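Cytochrome b5 reductase 4 (Homo sapiens, PDB 3LF5) binds haem through its cytochrome b5 domain and probably passes electrons from NADH, by way of a flavin-containing reductase domain, to that haem. Local coordinates at residues Ile24-Phe29 and Asp54-Phe59; Leu5-Glu10 and Arg79-Pro84; Gly28-Val33 and Cys75-Met80. One frame throughout, in Å; residues are numbered along the deposited sequence.

Interaction 1 of 3, residues Ile24-Phe29 and Asp54-Phe59; sequences ICIRGF and DGTELF. With HEM (protoporphyrin IX containing Fe), chain C.
Residues Ile24-Phe29 end a strand and turn back on themselves, while Asp54-Phe59 leave a short parallel pairing with that strand and wind into a helix. The pairing rests on Gly55 N, which donates to Cys25 O over 2.8 Å, nearly along the C=O axis. Gly55 has no side chain, and a CB there would clash with Ile24 CG2; its absence lets the strand and the start of the helix lie this close. Beside it Asp54 forms an Asx turn. Its OD1 takes Thr56 N from above the carboxylate plane and Thr56 OG1, at 2.7 Å, on the syn lone pair, so two bonds grip one oxygen. Thr56 OG1 in turn accepts Arg27 N over 2.9 Å in an almost straight bond (178°), which ties the type I' turn Ile26-Phe29 to the first turn of the helix. Water 1 lies between Asp54 OD2, to which it donates, and Gly28 N, whose bond to it is weak.

Phe59 can be followed outward. With CG anti to the backbone N (chi1 -178°), CB packs on Ile26 CD1 at 3.9 Å and also nears the haem vinyl carbon CBB. On one flank CD1 and CE1 reach a pyrrole of the haem, CE1 coming within 3.9 Å of HEM C2C, which lies at the ring edge. On the other, CD2 meets Arg27 NH2 at 3.8 Å, the guanidinium and ring planes 72° apart. Arg27 also lays one guanidinium face over Thr56 CG2, and its NH2 forms a salt bridge with Asp60. Farther round, His63 and Tyr68 meet the Phe59 ring edge-to-face. Gly55 and Phe59 thus belong to the wall of the haem pocket, built where strand and helix join in the cytochrome b5 fold.

Interaction 2 of 3, residues Leu5-Glu10 and Arg79-Pro84; sequences LIEVTE and RMAIKP
Strands 6-8 and 76-80 run parallel, Arg79 N donating to Ile6 O, Val8 N to Arg79 O (2.8 Å) and Ala81 N to Val8 O (2.9 Å), the last from well above the carbonyl plane. Met80 makes the largest single contribution, only slightly ahead of Ala81 and Val8. Its chain is bent at chi2 (-56°) and again at chi3, which folds SD back to 4.1 Å from Val8 CG1 and sets the methyl CE against Val8 O and, at 3.7 Å, against Glu10 CG. The backbone bonds make strand 6-8 an edge of the cytochrome b5 sheet, with Met80 and Val8 on the face that Leu13 of helix 10-15 covers. An alanine at Met80 would remove CG, SD and CE and would probably loosen the packing against Val8, Glu10 and Leu13. Across the sheet from Met80, Glu7, its CG anti to the backbone N, runs extended along Ala81, its CG 3.7 Å from Ala81 CB. Thr9 is the N-cap of the helix, its OG1 accepting from Glu12 N, whereas the carboxylate of Glu10 reaches beyond this chain to form a salt bridge with Arg49 of the second subunit.

Interaction 3 of 3, residues Gly28-Val33 and Cys75-Met80; sequences GFVYNV and CLVGRM
An antiparallel ladder interrupted by a classic beta bulge joins strands 29-32 and 76-80 of the cytochrome b5 sheet, the axes of the two running at 157° to each other. Val77 and Gly78 both face Val30: Val77 N donates to Val30 O (2.8 Å) and Val30 N to Gly78 O, and the register slips by one residue. The backbone angles of Gly78 would jam a side chain against the preceding carbonyl O.

The tight part lies on the face of Val30, a buried residue. CG1, anti to the backbone N (chi1 178°), packs on Val77 CB, while CG2 presses on Met80 SD at 3.4 Å, the two side chains crossing at about a right angle. Val8 and Leu13 also pack on Val30 here. On the other face Leu76 CD1 lies over one face of the Tyr31 ring, a CH-pi contact at 4.1 Å from its centroid, and touches the edge of the Phe29 ring at CD1.

Toward the turn the contact opens to solvent, and the exposed Arg79 is held there by its own stack. Bends at chi2 and chi3 lay its guanidinium flat on Phe29, centres 4.0 Å apart and planes at 8°, in a cation-pi pair with CD above the ring centre. Water 2 donates to Met80 O and bonds weakly to Arg79 NH2. The rotation of the guanidinium is fixed by NE, which donates to Gly28 O at 3.0 Å within its own plane but far above that of the carbonyl, whose in-plane position Met80 N occupies.

In the fold
Interaction 3 is the middle of a continuous sheet. It shares strand 76-80 with interaction 2, and its strand 29-32 neighbours strand 21-26 of interaction 1. Gly28 and Phe29 belong to both 1 and 3, Arg79 and Met80 to both 2 and 3. Met80 also reaches interaction 1, its CG lying 3.4 Å from Cys25 SG, and Ile24 O stands 2.9 Å from Tyr31 N where 1 and 3 join. In sequence, both segments of interaction 1 fall between the two that interaction 2 brings together. Distance from the haem grades the three: Phe59 of interaction 1 touches it and, nearest atoms taken, the Tyr31 side chain lies about 7 Å away, that of Met80 about 13 Å.

Interaction 1 of 3, residues Ile24-Phe29 and Asp54-Phe59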
loop_
_atom_site.group_PDB
_atom_site.type_symbol
_atom_site.label_atom_id
_atom_site.label_comp_id
_atom_site.label_asym_id
_atom_site.label_seq_id
_atom_site.Cartn_x
_atom_site.Cartn_y
_atom_site.Cartn_z
ATOM N N ILE A 24 -0.942 -8.645 4.815
ATOM C CA ILE A 24 -1.447 -7.382 5.341
ATOM C C ILE A 24 -0.983 -7.241 6.781
ATOM O O ILE A 24 -0.984 -8.219 7.541
ATOM C CB ILE A 24 -2.997 -7.302 5.277
ATOM C CG1 ILE A 24 -3.499 -7.455 3.851
ATOM C CG2 ILE A 24 -3.549 -6.044 5.892
ATOM C CD1 ILE A 24 -5.046 -7.549 3.714
ATOM N N CYS A 25 -0.598 -6.020 7.138
ATOM C CA CYS A 25 -0.260 -5.678 8.501
ATOM C C CYS A 25 -1.455 -5.025 9.189
ATOM O O CYS A 25 -2.027 -4.091 8.637
ATOM C CB CYS A 25 0.924 -4.717 8.490
ATOM S SG CYS A 25 1.277 -3.915 10.046
ATOM N N ILE A 26 -1.850 -5.531 10.352
ATOM C CA ILE A 26 -2.866 -4.931 11.193
ATOM C C ILE A 26 -2.257 -4.725 12.574
ATOM O O ILE A 26 -1.849 -5.670 13.236
ATOM C CB ILE A 26 -4.139 -5.787 11.317
ATOM C CG1 ILE A 26 -4.726 -6.140 9.941
ATOM C CG2 ILE A 26 -5.171 -5.056 12.190
ATOM C CD1 ILE A 26 -5.361 -5.005 9.196
ATOM N N ARG A 27 -2.139 -3.462 12.975
ATOM C CA ARG A 27 -1.582 -3.092 14.292
ATOM C C ARG A 27 -0.259 -3.793 14.579
ATOM O O ARG A 27 -0.007 -4.281 15.676
ATOM C CB ARG A 27 -2.604 -3.307 15.423
ATOM C CG ARG A 27 -3.342 -2.034 15.821
ATOM C CD ARG A 27 -4.506 -2.307 16.765
ATOM N NE ARG A 27 -5.663 -2.802 16.031
ATOM C CZ ARG A 27 -6.528 -2.024 15.391
ATOM N NH1 ARG A 27 -6.383 -0.702 15.407
ATOM N NH2 ARG A 27 -7.537 -2.580 14.731
ATOM N N GLY A 28 0.589 -3.831 13.558
ATOM C CA GLY A 28 1.944 -4.366 13.662
ATOM C C GLY A 28 2.068 -5.864 13.461
ATOM O O GLY A 28 3.182 -6.378 13.359
ATOM N N PHE A 29 0.948 -6.568 13.382
ATOM C CA PHE A 29 0.945 -8.010 13.155
ATOM C C PHE A 29 0.735 -8.267 11.678
ATOM O O PHE A 29 -0.174 -7.669 11.061
ATOM C CB PHE A 29 -0.183 -8.648 13.979
ATOM C CG PHE A 29 0.128 -8.754 15.452
ATOM C CD1 PHE A 29 0.343 -9.993 16.031
ATOM C CD2 PHE A 29 0.231 -7.638 16.253
ATOM C CE1 PHE A 29 0.618 -10.114 17.396
ATOM C CE2 PHE A 29 0.532 -7.753 17.608
ATOM C CZ PHE A 29 0.719 -8.987 18.168
ATOM N N ASP A 54 0.050 -1.750 5.250
ATOM C CA ASP A 54 -0.601 -1.636 6.536
ATOM C C ASP A 54 -2.078 -1.348 6.326
ATOM O O ASP A 54 -2.469 -0.262 5.858
ATOM C CB ASP A 54 0.056 -0.544 7.377
ATOM C CG ASP A 54 -0.306 -0.654 8.817
ATOM O OD1 ASP A 54 -1.492 -0.460 9.125
ATOM O OD2 ASP A 54 0.588 -0.970 9.631
ATOM N N GLY A 55 -2.886 -2.331 6.697
ATOM C CA GLY A 55 -4.326 -2.260 6.548
ATOM C C GLY A 55 -5.086 -1.741 7.740
ATOM O O GLY A 55 -6.296 -1.764 7.731
ATOM N N THR A 56 -4.380 -1.257 8.760
ATOM C CA THR A 56 -5.023 -0.903 10.008
ATOM C C THR A 56 -6.100 0.162 9.830
ATOM O O THR A 56 -7.206 0.039 10.370
ATOM C CB THR A 56 -3.980 -0.395 11.031
ATOM O OG1 THR A 56 -2.960 -1.390 11.161
ATOM C CG2 THR A 56 -4.621 -0.166 12.401
ATOM N N GLU A 57 -5.786 1.223 9.101
ATOM C CA GLU A 57 -6.780 2.302 8.909
ATOM C C GLU A 57 -8.008 1.837 8.158
ATOM O O GLU A 57 -9.128 2.133 8.560
ATOM C CB GLU A 57 -6.166 3.512 8.201
ATOM C CG GLU A 57 -6.979 4.791 8.182
ATOM C CD GLU A 57 -6.187 5.941 7.566
ATOM O OE1 GLU A 57 -6.809 6.828 6.955
ATOM O OE2 GLU A 57 -4.933 5.936 7.673
ATOM N N LEU A 58 -7.809 1.098 7.072
ATOM C CA LEU A 58 -8.940 0.566 6.334
ATOM C C LEU A 58 -9.781 -0.347 7.239
ATOM O O LEU A 58 -11.009 -0.276 7.234
ATOM C CB LEU A 58 -8.464 -0.209 5.107
ATOM C CG LEU A 58 -7.948 0.637 3.938
ATOM C CD1 LEU A 58 -7.212 -0.236 2.905
ATOM C CD2 LEU A 58 -9.107 1.397 3.278
ATOM N N PHE A 59 -9.107 -1.235 7.962
ATOM C CA PHE A 59 -9.780 -2.190 8.851
ATOM C C PHE A 59 -10.628 -1.431 9.888
ATOM O O PHE A 59 -11.779 -1.785 10.156
ATOM C CB PHE A 59 -8.700 -3.050 9.539
ATOM C CG PHE A 59 -9.225 -4.127 10.460
ATOM C CD1 PHE A 59 -9.405 -5.417 10.000
ATOM C CD2 PHE A 59 -9.562 -3.848 11.777
ATOM C CE1 PHE A 59 -9.894 -6.411 10.859
ATOM C CE2 PHE A 59 -10.058 -4.814 12.617
ATOM C CZ PHE A 59 -10.229 -6.095 12.139
HETATM C CHA HEM C . -16.920 -7.410 6.551
HETATM C CHB HEM C . -13.843 -4.504 4.192
HETATM C CHC HEM C . -10.121 -6.661 6.310
HETATM C CHD HEM C . -13.146 -9.684 8.508
HETATM C C1A HEM C . -16.394 -6.446 5.736
HETATM C C2A HEM C . -17.135 -5.518 4.933
HETATM C C3A HEM C . -16.304 -4.733 4.277
HETATM C C4A HEM C . -14.971 -5.134 4.646
HETATM C CMA HEM C . -16.641 -3.569 3.317
HETATM C CAA HEM C . -18.656 -5.464 4.884
HETATM C CBA HEM C . -18.992 -4.403 5.917
HETATM C CGA HEM C . -20.391 -3.911 5.816
HETATM O O1A HEM C . -20.765 -3.299 6.842
HETATM O O2A HEM C . -21.090 -4.126 4.780
HETATM C C1B HEM C . -12.568 -4.778 4.603
HETATM C C2B HEM C . -11.373 -4.075 4.196
HETATM C C3B HEM C . -10.339 -4.671 4.779
HETATM C C4B HEM C . -10.853 -5.765 5.586
HETATM C CMB HEM C . -11.339 -2.868 3.248
HETATM C CAB HEM C . -8.859 -4.253 4.637
HETATM C CBB HEM C . -8.022 -4.311 5.679
HETATM C C1C HEM C . -10.614 -7.719 7.016
HETATM C C2C HEM C . -9.869 -8.747 7.706
HETATM C C3C HEM C . -10.742 -9.549 8.298
HETATM C C4C HEM C . -12.043 -9.082 8.013
HETATM C CMC HEM C . -8.351 -8.885 7.763
HETATM C CAC HEM C . -10.527 -10.804 9.145
HETATM C CBC HEM C . -9.540 -10.858 10.015
HETATM C C1D HEM C . -14.423 -9.278 8.298
HETATM C C2D HEM C . -15.543 -9.767 9.047
HETATM C C3D HEM C . -16.738 -9.069 8.432
HETATM C C4D HEM C . -16.209 -8.226 7.382
HETATM C CMD HEM C . -15.504 -10.782 10.202
HETATM C CAD HEM C . -18.187 -9.204 8.910
HETATM C CBD HEM C . -18.397 -8.351 10.172
HETATM C CGD HEM C . -19.849 -8.554 10.576
HETATM O O1D HEM C . -20.283 -9.720 10.724
HETATM O O2D HEM C . -20.557 -7.527 10.721
HETATM N NA HEM C . -15.051 -6.192 5.526
HETATM N NB HEM C . -12.230 -5.802 5.453
HETATM N NC HEM C . -11.954 -7.958 7.233
HETATM N ND HEM C . -14.829 -8.382 7.346
HETATM FE FE HEM C . -13.497 -7.098 6.411
HETATM O O HOH W 1 0.377 -1.265 12.054
#

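Interaction 2 of 3, residues Leu5-Glu10 and Arg79-Pro84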
loop_
_atom_site.group_PDB
_atom_site.type_symbol
_atom_site.label_atom_id
_atom_site.label_comp_id
_atom_site.label_asym_id
_atom_site.label_seq_id
_atom_site.Cartn_x
_atom_site.Cartn_y
_atom_site.Cartn_z
ATOM N N LEU A 5 7.757 -17.529 13.101
ATOM C CA LEU A 5 7.483 -16.109 13.244
ATOM C C LEU A 5 8.716 -15.313 12.872
ATOM O O LEU A 5 9.825 -15.617 13.316
ATOM C CB LEU A 5 7.039 -15.758 14.653
ATOM C CG LEU A 5 5.720 -16.388 15.113
ATOM C CD1 LEU A 5 5.567 -16.331 16.634
ATOM C CD2 LEU A 5 4.536 -15.747 14.383
ATOM N N ILE A 6 8.517 -14.325 12.003
ATOM C CA ILE A 6 9.602 -13.525 11.460
ATOM C C ILE A 6 9.374 -12.035 11.674
ATOM O O ILE A 6 8.270 -11.559 11.965
ATOM C CB ILE A 6 9.825 -13.818 9.960
ATOM C CG1 ILE A 6 8.597 -13.427 9.119
ATOM C CG2 ILE A 6 10.195 -15.301 9.754
ATOM C CD1 ILE A 6 8.872 -13.381 7.625
ATOM N N GLU A 7 10.465 -11.287 11.533
ATOM C CA GLU A 7 10.402 -9.835 11.397
ATOM C C GLU A 7 10.126 -9.485 9.925
ATOM O O GLU A 7 10.778 -10.016 9.037
ATOM C CB GLU A 7 11.732 -9.223 11.823
ATOM C CG GLU A 7 11.747 -7.716 11.778
ATOM C CD GLU A 7 13.062 -7.189 12.227
ATOM O OE1 GLU A 7 14.024 -7.435 11.489
ATOM O OE2 GLU A 7 13.133 -6.594 13.339
ATOM N N VAL A 8 9.192 -8.574 9.682
ATOM C CA VAL A 8 8.786 -8.184 8.339
ATOM C C VAL A 8 9.146 -6.714 8.124
ATOM O O VAL A 8 8.626 -5.840 8.800
ATOM C CB VAL A 8 7.269 -8.404 8.126
ATOM C CG1 VAL A 8 6.893 -8.027 6.704
ATOM C CG2 VAL A 8 6.893 -9.848 8.430
ATOM N N THR A 9 10.044 -6.442 7.198
ATOM C CA THR A 9 10.320 -5.073 6.840
ATOM C C THR A 9 9.246 -4.581 5.869
ATOM O O THR A 9 8.487 -5.388 5.287
ATOM C CB THR A 9 11.663 -4.948 6.152
ATOM O OG1 THR A 9 11.599 -5.676 4.931
ATOM C CG2 THR A 9 12.822 -5.480 7.042
ATOM N N GLU A 10 9.107 -3.271 5.712
ATOM C CA GLU A 10 8.131 -2.775 4.739
ATOM C C GLU A 10 8.495 -3.223 3.325
ATOM O O GLU A 10 7.623 -3.541 2.529
ATOM C CB GLU A 10 7.974 -1.260 4.796
ATOM C CG GLU A 10 7.052 -0.828 5.901
ATOM C CD GLU A 10 6.703 0.633 5.851
ATOM O OE1 GLU A 10 6.711 1.228 4.746
ATOM O OE2 GLU A 10 6.403 1.208 6.925
ATOM N N ARG A 79 5.832 -9.966 12.857
ATOM C CA ARG A 79 5.663 -8.591 13.281
ATOM C C ARG A 79 6.448 -7.656 12.390
ATOM O O ARG A 79 7.523 -7.994 11.909
ATOM C CB ARG A 79 6.151 -8.417 14.715
ATOM C CG ARG A 79 5.438 -9.314 15.714
ATOM C CD ARG A 79 3.959 -9.018 15.795
ATOM N NE ARG A 79 3.855 -7.586 15.984
ATOM C CZ ARG A 79 3.981 -6.972 17.143
ATOM N NH1 ARG A 79 4.060 -7.691 18.277
ATOM N NH2 ARG A 79 3.989 -5.641 17.157
ATOM N N MET A 80 5.933 -6.440 12.210
ATOM C CA MET A 80 6.653 -5.426 11.479
ATOM C C MET A 80 7.914 -5.029 12.220
ATOM O O MET A 80 7.922 -4.882 13.442
ATOM C CB MET A 80 5.813 -4.181 11.260
ATOM C CG MET A 80 4.654 -4.361 10.319
ATOM S SD MET A 80 5.039 -4.981 8.676
ATOM C CE MET A 80 6.041 -3.690 8.001
ATOM N N ALA A 81 8.962 -4.803 11.444
ATOM C CA ALA A 81 10.208 -4.268 11.952
ATOM C C ALA A 81 9.971 -2.892 12.549
ATOM O O ALA A 81 9.017 -2.195 12.195
ATOM C CB ALA A 81 11.207 -4.184 10.786
ATOM N N ILE A 82 10.857 -2.494 13.462
ATOM C CA ILE A 82 10.781 -1.160 14.048
ATOM C C ILE A 82 12.074 -0.401 13.834
ATOM O O ILE A 82 13.125 -0.988 13.612
ATOM C CB ILE A 82 10.463 -1.207 15.541
ATOM C CG1 ILE A 82 11.471 -2.068 16.288
ATOM C CG2 ILE A 82 9.047 -1.690 15.755
ATOM C CD1 ILE A 82 11.454 -1.820 17.761
ATOM N N LYS A 83 11.994 0.926 13.876
ATOM C CA LYS A 83 13.187 1.744 13.891
ATOM C C LYS A 83 13.675 1.783 15.327
ATOM O O LYS A 83 12.861 1.847 16.243
ATOM C CB LYS A 83 12.932 3.174 13.381
ATOM C CG LYS A 83 12.628 3.282 11.897
ATOM N N PRO A 84 14.994 1.758 15.528
ATOM C CA PRO A 84 15.503 1.807 16.909
ATOM C C PRO A 84 14.963 2.981 17.750
ATOM O O PRO A 84 14.763 2.835 18.958
ATOM C CB PRO A 84 17.010 1.902 16.702
ATOM C CG PRO A 84 17.233 1.100 15.422
ATOM C CD PRO A 84 16.060 1.448 14.561
#

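Interaction 3 of 3, residues Gly28-Val33 and Cys75-Met80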
loop_
_atom_site.group_PDB
_atom_site.type_symbol
_atom_site.label_atom_id
_atom_site.label_comp_id
_atom_site.label_asym_id
_atom_site.label_seq_id
_atom_site.Cartn_x
_atom_site.Cartn_y
_atom_site.Cartn_z
ATOM N N GLY A 28 0.589 -3.831 13.558
ATOM C CA GLY A 28 1.944 -4.366 13.662
ATOM C C GLY A 28 2.068 -5.864 13.461
ATOM O O GLY A 28 3.182 -6.378 13.359
ATOM N N PHE A 29 0.948 -6.568 13.382
ATOM C CA PHE A 29 0.945 -8.010 13.155
ATOM C C PHE A 29 0.735 -8.267 11.678
ATOM O O PHE A 29 -0.174 -7.669 11.061
ATOM C CB PHE A 29 -0.183 -8.648 13.979
ATOM C CG PHE A 29 0.128 -8.754 15.452
ATOM C CD1 PHE A 29 0.343 -9.993 16.031
ATOM C CD2 PHE A 29 0.231 -7.638 16.253
ATOM C CE1 PHE A 29 0.618 -10.114 17.396
ATOM C CE2 PHE A 29 0.532 -7.753 17.608
ATOM C CZ PHE A 29 0.719 -8.987 18.168
ATOM N N VAL A 30 1.544 -9.152 11.102
ATOM C CA VAL A 30 1.487 -9.394 9.653
ATOM C C VAL A 30 0.848 -10.756 9.419
ATOM O O VAL A 30 1.251 -11.753 10.011
ATOM C CB VAL A 30 2.900 -9.329 9.007
ATOM C CG1 VAL A 30 2.849 -9.614 7.529
ATOM C CG2 VAL A 30 3.551 -7.987 9.268
ATOM N N TYR A 31 -0.160 -10.786 8.549
ATOM C CA TYR A 31 -0.903 -11.986 8.234
ATOM C C TYR A 31 -0.859 -12.280 6.757
ATOM O O TYR A 31 -0.980 -11.363 5.941
ATOM C CB TYR A 31 -2.379 -11.788 8.627
ATOM C CG TYR A 31 -2.551 -11.663 10.132
ATOM C CD1 TYR A 31 -2.589 -12.789 10.956
ATOM C CD2 TYR A 31 -2.658 -10.405 10.720
ATOM C CE1 TYR A 31 -2.696 -12.659 12.326
ATOM C CE2 TYR A 31 -2.784 -10.268 12.083
ATOM C CZ TYR A 31 -2.807 -11.385 12.881
ATOM O OH TYR A 31 -2.921 -11.218 14.240
ATOM N N ASN A 32 -0.708 -13.566 6.445
ATOM C CA ASN A 32 -0.885 -14.083 5.113
ATOM C C ASN A 32 -2.364 -14.306 4.869
ATOM O O ASN A 32 -2.890 -15.343 5.285
ATOM C CB ASN A 32 -0.171 -15.420 4.976
ATOM C CG ASN A 32 -0.418 -16.037 3.620
ATOM O OD1 ASN A 32 -0.645 -15.328 2.629
ATOM N ND2 ASN A 32 -0.386 -17.345 3.559
ATOM N N VAL A 33 -3.051 -13.355 4.246
ATOM C CA VAL A 33 -4.496 -13.470 4.058
ATOM C C VAL A 33 -4.890 -14.156 2.760
ATOM O O VAL A 33 -6.065 -14.271 2.476
ATOM C CB VAL A 33 -5.217 -12.108 4.207
ATOM C CG1 VAL A 33 -5.045 -11.547 5.625
ATOM C CG2 VAL A 33 -4.794 -11.135 3.097
ATOM N N CYS A 75 -2.460 -17.942 10.212
ATOM C CA CYS A 75 -1.891 -17.203 9.077
ATOM C C CYS A 75 -0.924 -16.122 9.525
ATOM O O CYS A 75 -0.481 -15.333 8.701
ATOM C CB CYS A 75 -2.978 -16.436 8.321
ATOM S SG CYS A 75 -4.228 -17.371 7.509
ATOM N N LEU A 76 -0.617 -16.049 10.812
ATOM C CA LEU A 76 0.303 -15.053 11.345
ATOM C C LEU A 76 1.717 -15.299 10.834
ATOM O O LEU A 76 2.288 -16.360 11.039
ATOM C CB LEU A 76 0.273 -15.079 12.865
ATOM C CG LEU A 76 1.188 -14.085 13.572
ATOM C CD1 LEU A 76 0.794 -12.641 13.309
ATOM C CD2 LEU A 76 1.183 -14.367 15.059
ATOM N N VAL A 77 2.290 -14.309 10.181
ATOM C CA VAL A 77 3.656 -14.347 9.646
ATOM C C VAL A 77 4.659 -13.871 10.693
ATOM O O VAL A 77 5.749 -14.418 10.821
ATOM C CB VAL A 77 3.756 -13.461 8.393
ATOM C CG1 VAL A 77 5.212 -13.301 7.910
ATOM C CG2 VAL A 77 2.821 -13.970 7.296
ATOM N N GLY A 78 4.283 -12.831 11.422
ATOM C CA GLY A 78 5.178 -12.226 12.373
ATOM C C GLY A 78 4.805 -10.776 12.607
ATOM O O GLY A 78 3.635 -10.417 12.632
ATOM N N ARG A 79 5.832 -9.966 12.857
ATOM C CA ARG A 79 5.663 -8.591 13.281
ATOM C C ARG A 79 6.448 -7.656 12.390
ATOM O O ARG A 79 7.523 -7.994 11.909
ATOM C CB ARG A 79 6.151 -8.417 14.715
ATOM C CG ARG A 79 5.438 -9.314 15.714
ATOM C CD ARG A 79 3.959 -9.018 15.795
ATOM N NE ARG A 79 3.855 -7.586 15.984
ATOM C CZ ARG A 79 3.981 -6.972 17.143
ATOM N NH1 ARG A 79 4.060 -7.691 18.277
ATOM N NH2 ARG A 79 3.989 -5.641 17.157
ATOM N N MET A 80 5.933 -6.440 12.210
ATOM C CA MET A 80 6.653 -5.426 11.479
ATOM C C MET A 80 7.914 -5.029 12.220
ATOM O O MET A 80 7.922 -4.882 13.442
ATOM C CB MET A 80 5.813 -4.181 11.260
ATOM C CG MET A 80 4.654 -4.361 10.319
ATOM S SD MET A 80 5.039 -4.981 8.676
ATOM C CE MET A 80 6.041 -3.690 8.001
HETATM O O HOH W 2 5.489 -4.452 14.976
#